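Local coordinates for D-alanyl transferase DltD (Enterococcus faecium TX0133A04, PDB 6PFX), which probably takes part in the D-alanylation of lipoteichoic acid, a step in building the cell wall of Gram-positive bacteria, at residues A[74-88]-A[116-129]. Numbering follows the deposited sequence.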
loop_
_atom_site.group_PDB
_atom_site.type_symbol
_atom_site.label_atom_id
_atom_site.label_comp_id
_atom_site.label_asym_id
_atom_site.label_seq_id
_atom_site.Cartn_x
_atom_site.Cartn_y
_atom_site.Cartn_z
ATOM N N ALA A 74 -5.616 -3.596 -1.105
ATOM C CA ALA A 74 -7.029 -3.928 -0.953
ATOM C C ALA A 74 -7.476 -3.431 0.417
ATOM O O ALA A 74 -6.653 -2.969 1.215
ATOM C CB ALA A 74 -7.266 -5.440 -1.098
ATOM N N PRO A 75 -8.773 -3.474 0.719
ATOM C CA PRO A 75 -9.212 -2.931 2.016
ATOM C C PRO A 75 -8.550 -3.670 3.168
ATOM O O PRO A 75 -8.691 -4.885 3.316
ATOM C CB PRO A 75 -10.733 -3.127 1.993
ATOM C CG PRO A 75 -11.076 -3.119 0.556
ATOM C CD PRO A 75 -9.923 -3.833 -0.132
ATOM N N GLY A 76 -7.792 -2.931 3.964
ATOM C CA GLY A 76 -7.127 -3.491 5.116
ATOM C C GLY A 76 -5.730 -4.026 4.884
ATOM O O GLY A 76 -5.124 -4.536 5.833
ATOM N N THR A 77 -5.190 -3.932 3.666
ATOM C CA THR A 77 -3.794 -4.300 3.449
ATOM C C THR A 77 -2.906 -3.162 3.951
ATOM O O THR A 77 -3.039 -2.023 3.491
ATOM C CB THR A 77 -3.476 -4.607 1.985
ATOM O OG1 THR A 77 -3.758 -3.475 1.156
ATOM C CG2 THR A 77 -4.276 -5.805 1.507
ATOM N N GLN A 78 -2.036 -3.462 4.920
ATOM C CA GLN A 78 -1.057 -2.507 5.442
ATOM C C GLN A 78 0.350 -3.050 5.195
ATOM O O GLN A 78 0.539 -3.903 4.321
ATOM C CB GLN A 78 -1.333 -2.205 6.921
ATOM C CG GLN A 78 -2.789 -1.801 7.177
ATOM C CD GLN A 78 -3.099 -1.148 8.542
ATOM O OE1 GLN A 78 -4.257 -0.798 8.796
ATOM N NE2 GLN A 78 -2.096 -0.982 9.409
ATOM N N SER A 79 1.355 -2.569 5.933
ATOM C CA SER A 79 2.732 -2.820 5.502
ATOM C C SER A 79 3.121 -4.291 5.620
ATOM O O SER A 79 3.820 -4.817 4.747
ATOM C CB SER A 79 3.725 -1.946 6.273
ATOM O OG SER A 79 3.548 -0.584 5.932
ATOM N N LEU A 80 2.700 -4.964 6.694
ATOM C CA LEU A 80 3.077 -6.361 6.893
ATOM C C LEU A 80 2.547 -7.228 5.756
ATOM O O LEU A 80 3.287 -8.021 5.161
ATOM C CB LEU A 80 2.554 -6.839 8.245
ATOM C CG LEU A 80 3.137 -8.127 8.806
ATOM C CD1 LEU A 80 2.849 -8.171 10.293
ATOM C CD2 LEU A 80 2.524 -9.310 8.136
ATOM N N SER A 81 1.272 -7.054 5.404
ATOM C CA SER A 81 0.704 -7.847 4.322
ATOM C C SER A 81 1.406 -7.551 3.005
ATOM O O SER A 81 1.696 -8.465 2.224
ATOM C CB SER A 81 -0.786 -7.558 4.183
ATOM O OG SER A 81 -1.470 -8.011 5.329
ATOM N N GLN A 82 1.694 -6.286 2.730
ATOM C CA GLN A 82 2.319 -6.003 1.438
ATOM C C GLN A 82 3.778 -6.433 1.409
ATOM O O GLN A 82 4.284 -6.814 0.347
ATOM C CB GLN A 82 2.042 -4.566 1.021
ATOM C CG GLN A 82 0.577 -4.494 0.501
ATOM C CD GLN A 82 0.030 -3.101 0.285
ATOM O OE1 GLN A 82 -0.146 -2.669 -0.851
ATOM N NE2 GLN A 82 -0.306 -2.418 1.372
ATOM N N TYR A 83 4.456 -6.428 2.558
ATOM C CA TYR A 83 5.765 -7.064 2.629
ATOM C C TYR A 83 5.697 -8.528 2.210
ATOM O O TYR A 83 6.576 -9.014 1.494
ATOM C CB TYR A 83 6.346 -6.994 4.044
ATOM C CG TYR A 83 7.664 -7.739 4.175
ATOM C CD1 TYR A 83 8.841 -7.158 3.747
ATOM C CD2 TYR A 83 7.732 -9.020 4.720
ATOM C CE1 TYR A 83 10.063 -7.822 3.857
ATOM C CE2 TYR A 83 8.948 -9.693 4.827
ATOM C CZ TYR A 83 10.112 -9.082 4.401
ATOM O OH TYR A 83 11.333 -9.729 4.497
ATOM N N MET A 84 4.681 -9.261 2.685
ATOM C CA MET A 84 4.578 -10.676 2.346
ATOM C C MET A 84 4.352 -10.861 0.853
ATOM O O MET A 84 4.852 -11.819 0.254
ATOM C CB MET A 84 3.433 -11.340 3.108
ATOM C CG MET A 84 3.552 -11.289 4.603
ATOM S SD MET A 84 5.111 -11.950 5.172
ATOM C CE MET A 84 5.164 -13.503 4.279
ATOM N N MET A 85 3.585 -9.961 0.238
ATOM C CA MET A 85 3.436 -10.005 -1.210
ATOM C C MET A 85 4.778 -9.791 -1.896
ATOM O O MET A 85 5.155 -10.544 -2.801
ATOM C CB MET A 85 2.437 -8.945 -1.669
ATOM C CG MET A 85 1.053 -9.128 -1.110
ATOM S SD MET A 85 -0.086 -7.870 -1.721
ATOM C CE MET A 85 -1.235 -7.815 -0.341
ATOM N N MET A 86 5.517 -8.762 -1.471
ATOM C CA MET A 86 6.780 -8.437 -2.120
ATOM C C MET A 86 7.781 -9.573 -1.973
ATOM O O MET A 86 8.440 -9.967 -2.944
ATOM C CB MET A 86 7.376 -7.186 -1.483
ATOM C CG MET A 86 6.615 -5.926 -1.752
ATOM S SD MET A 86 7.430 -4.564 -0.893
ATOM C CE MET A 86 6.254 -3.279 -1.256
ATOM N N ARG A 87 7.933 -10.080 -0.742
ATOM C CA ARG A 87 8.909 -11.126 -0.453
ATOM C C ARG A 87 8.589 -12.401 -1.220
ATOM O O ARG A 87 9.496 -13.083 -1.711
ATOM C CB ARG A 87 8.932 -11.394 1.058
ATOM C CG ARG A 87 9.950 -12.439 1.519
ATOM C CD ARG A 87 11.347 -11.842 1.534
ATOM N NE ARG A 87 12.388 -12.808 1.880
ATOM C CZ ARG A 87 13.128 -12.793 2.991
ATOM N NH1 ARG A 87 12.968 -11.853 3.923
ATOM N NH2 ARG A 87 14.051 -13.737 3.159
ATOM N N SER A 88 7.309 -12.756 -1.316
ATOM C CA SER A 88 6.929 -13.985 -2.000
ATOM C C SER A 88 7.072 -13.858 -3.510
ATOM O O SER A 88 7.169 -14.875 -4.203
ATOM C CB SER A 88 5.493 -14.376 -1.639
ATOM O OG SER A 88 4.548 -13.425 -2.108
ATOM N N TYR A 116 -7.674 -7.419 10.079
ATOM C CA TYR A 116 -7.068 -7.144 8.779
ATOM C C TYR A 116 -5.936 -8.123 8.500
ATOM O O TYR A 116 -5.831 -8.672 7.396
ATOM C CB TYR A 116 -6.547 -5.704 8.737
ATOM C CG TYR A 116 -7.633 -4.637 8.684
ATOM C CD1 TYR A 116 -8.892 -4.916 8.170
ATOM C CD2 TYR A 116 -7.391 -3.348 9.142
ATOM C CE1 TYR A 116 -9.883 -3.936 8.117
ATOM C CE2 TYR A 116 -8.377 -2.370 9.102
ATOM C CZ TYR A 116 -9.615 -2.672 8.587
ATOM O OH TYR A 116 -10.587 -1.701 8.541
ATOM N N PHE A 117 -5.076 -8.353 9.497
ATOM C CA PHE A 117 -3.997 -9.314 9.321
ATOM C C PHE A 117 -4.556 -10.668 8.900
ATOM O O PHE A 117 -4.046 -11.305 7.968
ATOM C CB PHE A 117 -3.187 -9.461 10.608
ATOM C CG PHE A 117 -2.176 -10.562 10.531
ATOM C CD1 PHE A 117 -0.941 -10.343 9.956
ATOM C CD2 PHE A 117 -2.487 -11.827 10.978
ATOM C CE1 PHE A 117 -0.025 -11.364 9.848
ATOM C CE2 PHE A 117 -1.569 -12.853 10.878
ATOM C CZ PHE A 117 -0.341 -12.620 10.308
ATOM N N ASN A 118 -5.618 -11.117 9.580
ATOM C CA ASN A 118 -6.170 -12.444 9.327
ATOM C C ASN A 118 -6.716 -12.569 7.909
ATOM O O ASN A 118 -6.617 -13.637 7.295
ATOM C CB ASN A 118 -7.274 -12.760 10.339
ATOM C CG ASN A 118 -6.743 -12.963 11.745
ATOM O OD1 ASN A 118 -5.547 -13.160 11.952
ATOM N ND2 ASN A 118 -7.642 -12.922 12.723
ATOM N N THR A 119 -7.305 -11.497 7.371
ATOM C CA THR A 119 -7.884 -11.576 6.034
ATOM C C THR A 119 -6.831 -11.901 4.982
ATOM O O THR A 119 -7.095 -12.662 4.042
ATOM C CB THR A 119 -8.580 -10.262 5.679
ATOM O OG1 THR A 119 -9.666 -10.048 6.580
ATOM C CG2 THR A 119 -9.102 -10.298 4.248
ATOM N N TYR A 120 -5.638 -11.330 5.110
ATOM C CA TYR A 120 -4.608 -11.481 4.095
ATOM C C TYR A 120 -3.499 -12.432 4.491
ATOM O O TYR A 120 -2.631 -12.720 3.658
ATOM C CB TYR A 120 -4.038 -10.110 3.726
ATOM C CG TYR A 120 -5.097 -9.226 3.136
ATOM C CD1 TYR A 120 -5.395 -9.296 1.781
ATOM C CD2 TYR A 120 -5.824 -8.350 3.931
ATOM C CE1 TYR A 120 -6.371 -8.500 1.222
ATOM C CE2 TYR A 120 -6.815 -7.547 3.379
ATOM C CZ TYR A 120 -7.079 -7.632 2.021
ATOM O OH TYR A 120 -8.049 -6.850 1.441
ATOM N N TYR A 121 -3.508 -12.948 5.719
ATOM C CA TYR A 121 -2.482 -13.897 6.126
ATOM C C TYR A 121 -2.463 -15.071 5.155
ATOM O O TYR A 121 -3.493 -15.714 4.922
ATOM C CB TYR A 121 -2.735 -14.410 7.539
ATOM C CG TYR A 121 -1.805 -15.547 7.903
ATOM C CD1 TYR A 121 -0.431 -15.352 7.968
ATOM C CD2 TYR A 121 -2.299 -16.816 8.167
ATOM C CE1 TYR A 121 0.428 -16.397 8.294
ATOM C CE2 TYR A 121 -1.450 -17.863 8.489
ATOM C CZ TYR A 121 -0.089 -17.645 8.553
ATOM O OH TYR A 121 0.766 -18.677 8.875
ATOM N N SER A 122 -1.287 -15.337 4.585
ATOM C CA SER A 122 -1.104 -16.346 3.549
ATOM C C SER A 122 -0.052 -17.328 4.040
ATOM O O SER A 122 1.123 -16.964 4.177
ATOM C CB SER A 122 -0.632 -15.703 2.247
ATOM O OG SER A 122 -0.287 -16.696 1.310
ATOM N N GLU A 123 -0.469 -18.564 4.326
ATOM C CA GLU A 123 0.506 -19.594 4.656
ATOM C C GLU A 123 1.488 -19.789 3.509
ATOM O O GLU A 123 2.682 -20.019 3.735
ATOM C CB GLU A 123 -0.192 -20.919 4.960
ATOM C CG GLU A 123 -0.832 -20.996 6.333
ATOM C CD GLU A 123 -1.566 -22.309 6.551
ATOM O OE1 GLU A 123 -2.331 -22.722 5.652
ATOM O OE2 GLU A 123 -1.366 -22.934 7.612
ATOM N N LEU A 124 0.996 -19.720 2.266
ATOM C CA LEU A 124 1.854 -19.909 1.099
ATOM C C LEU A 124 2.995 -18.900 1.103
ATOM O O LEU A 124 4.165 -19.260 0.933
ATOM C CB LEU A 124 1.031 -19.784 -0.191
ATOM C CG LEU A 124 1.801 -19.776 -1.518
ATOM C CD1 LEU A 124 2.650 -21.028 -1.742
ATOM C CD2 LEU A 124 0.847 -19.575 -2.711
ATOM N N GLN A 125 2.669 -17.624 1.307
ATOM C CA GLN A 125 3.688 -16.584 1.261
ATOM C C GLN A 125 4.584 -16.630 2.484
ATOM O O GLN A 125 5.777 -16.312 2.385
ATOM C CB GLN A 125 3.007 -15.224 1.135
ATOM C CG GLN A 125 2.314 -15.055 -0.205
ATOM C CD GLN A 125 1.575 -13.748 -0.327
ATOM O OE1 GLN A 125 1.346 -13.047 0.658
ATOM N NE2 GLN A 125 1.202 -13.409 -1.550
ATOM N N THR A 126 4.034 -17.011 3.641
ATOM C CA THR A 126 4.850 -17.182 4.838
ATOM C C THR A 126 5.873 -18.289 4.628
ATOM O O THR A 126 7.065 -18.113 4.911
ATOM C CB THR A 126 3.953 -17.483 6.041
ATOM O OG1 THR A 126 2.997 -16.429 6.218
ATOM C CG2 THR A 126 4.782 -17.614 7.307
ATOM N N TYR A 127 5.429 -19.431 4.093
ATOM C CA TYR A 127 6.350 -20.528 3.829
ATOM C C TYR A 127 7.338 -20.151 2.730
ATOM O O TYR A 127 8.519 -20.516 2.795
ATOM C CB TYR A 127 5.571 -21.784 3.438
ATOM C CG TYR A 127 4.704 -22.403 4.515
ATOM C CD1 TYR A 127 4.626 -21.859 5.789
ATOM C CD2 TYR A 127 3.965 -23.551 4.246
ATOM C CE1 TYR A 127 3.838 -22.430 6.755
ATOM C CE2 TYR A 127 3.184 -24.136 5.219
ATOM C CZ TYR A 127 3.118 -23.563 6.464
ATOM O OH TYR A 127 2.332 -24.119 7.437
ATOM N N ASP A 128 6.874 -19.414 1.715
ATOM C CA ASP A 128 7.790 -18.898 0.708
ATOM C C ASP A 128 8.973 -18.200 1.372
ATOM O O ASP A 128 10.135 -18.416 1.008
ATOM C CB ASP A 128 7.086 -17.874 -0.190
ATOM C CG ASP A 128 6.206 -18.499 -1.268
ATOM O OD1 ASP A 128 6.326 -19.706 -1.559
ATOM O OD2 ASP A 128 5.383 -17.745 -1.831
ATOM N N TRP A 129 8.678 -17.325 2.336
ATOM C CA TRP A 129 9.719 -16.584 3.038
ATOM C C TRP A 129 10.648 -17.530 3.780
ATOM O O TRP A 129 11.872 -17.459 3.633
ATOM C CB TRP A 129 9.044 -15.610 3.999
ATOM C CG TRP A 129 9.886 -15.145 5.133
ATOM C CD1 TRP A 129 11.090 -14.498 5.060
ATOM C CD2 TRP A 129 9.568 -15.248 6.529
ATOM N NE1 TRP A 129 11.543 -14.209 6.329
ATOM C CE2 TRP A 129 10.629 -14.661 7.244
ATOM C CE3 TRP A 129 8.495 -15.789 7.243
ATOM C CZ2 TRP A 129 10.646 -14.598 8.641
ATOM C CZ3 TRP A 129 8.515 -15.725 8.630
ATOM C CH2 TRP A 129 9.583 -15.133 9.310
HETATM O O HOH W 1 -1.621 -10.475 6.400
HETATM O O HOH W 2 0.261 -10.855 1.804
#
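The hydroxyl of Tyr120 donates to the carbonyl of Pro75, OH to O 2.8 Å, meeting it from above the carbonyl plane. This is the one direct hydrogen bond between 74-88 and 116-129, and the turn it holds is packed around the same ring. Thr77 sets its CG2 over the centre of one face, a CH-pi contact 3.4 Å from the ring centroid, while the opposite face carries Thr119 CG2. At chi1 59° CG2 of Thr77 stands anti to the carbonyl carbon, which directs the methyl at the ring, while OG1, on another branch of CB, accepts from Ala74 N and hydrogen-bonds to Gly44 O. One residue earlier in the type II turn, Gly76 lays its CA over one face of Tyr116, toward the rim, 3.8 Å from the ring centroid, with its backbone at a positive phi.

Two waters extend the join where the backbones draw apart. One links Ser81 OG to Phe117 O; the other donates to both Ser81 O and Gln125 OE1, 2.7 Å from the latter. The Gln125 amide, at the end of an extended chain, gives its NE2 to Leu24 O. Beyond it, the bent chain of Met84 brings CE to 3.4 Å from Gln125 O. At the far end, the guanidinium of Arg87 presents a face to the edge of Trp129, CZ to CD1 3.4 Å, with the planes 78° apart. Tyr83 OH in its plane and a salt bridge to Asp140 help fix its rotation.

Helices 79-88 and 123-129 cross at 59° with axes 8.9 Å apart, and the 74-77 turn ahead of the first helix, in which Pro75 touches a putative Ser-His-Asp triad (Ser46, His348, Asp345), is bonded to Tyr120, an arrangement consistent with the active-site surroundings of an SGNH-hydrolase-like fold.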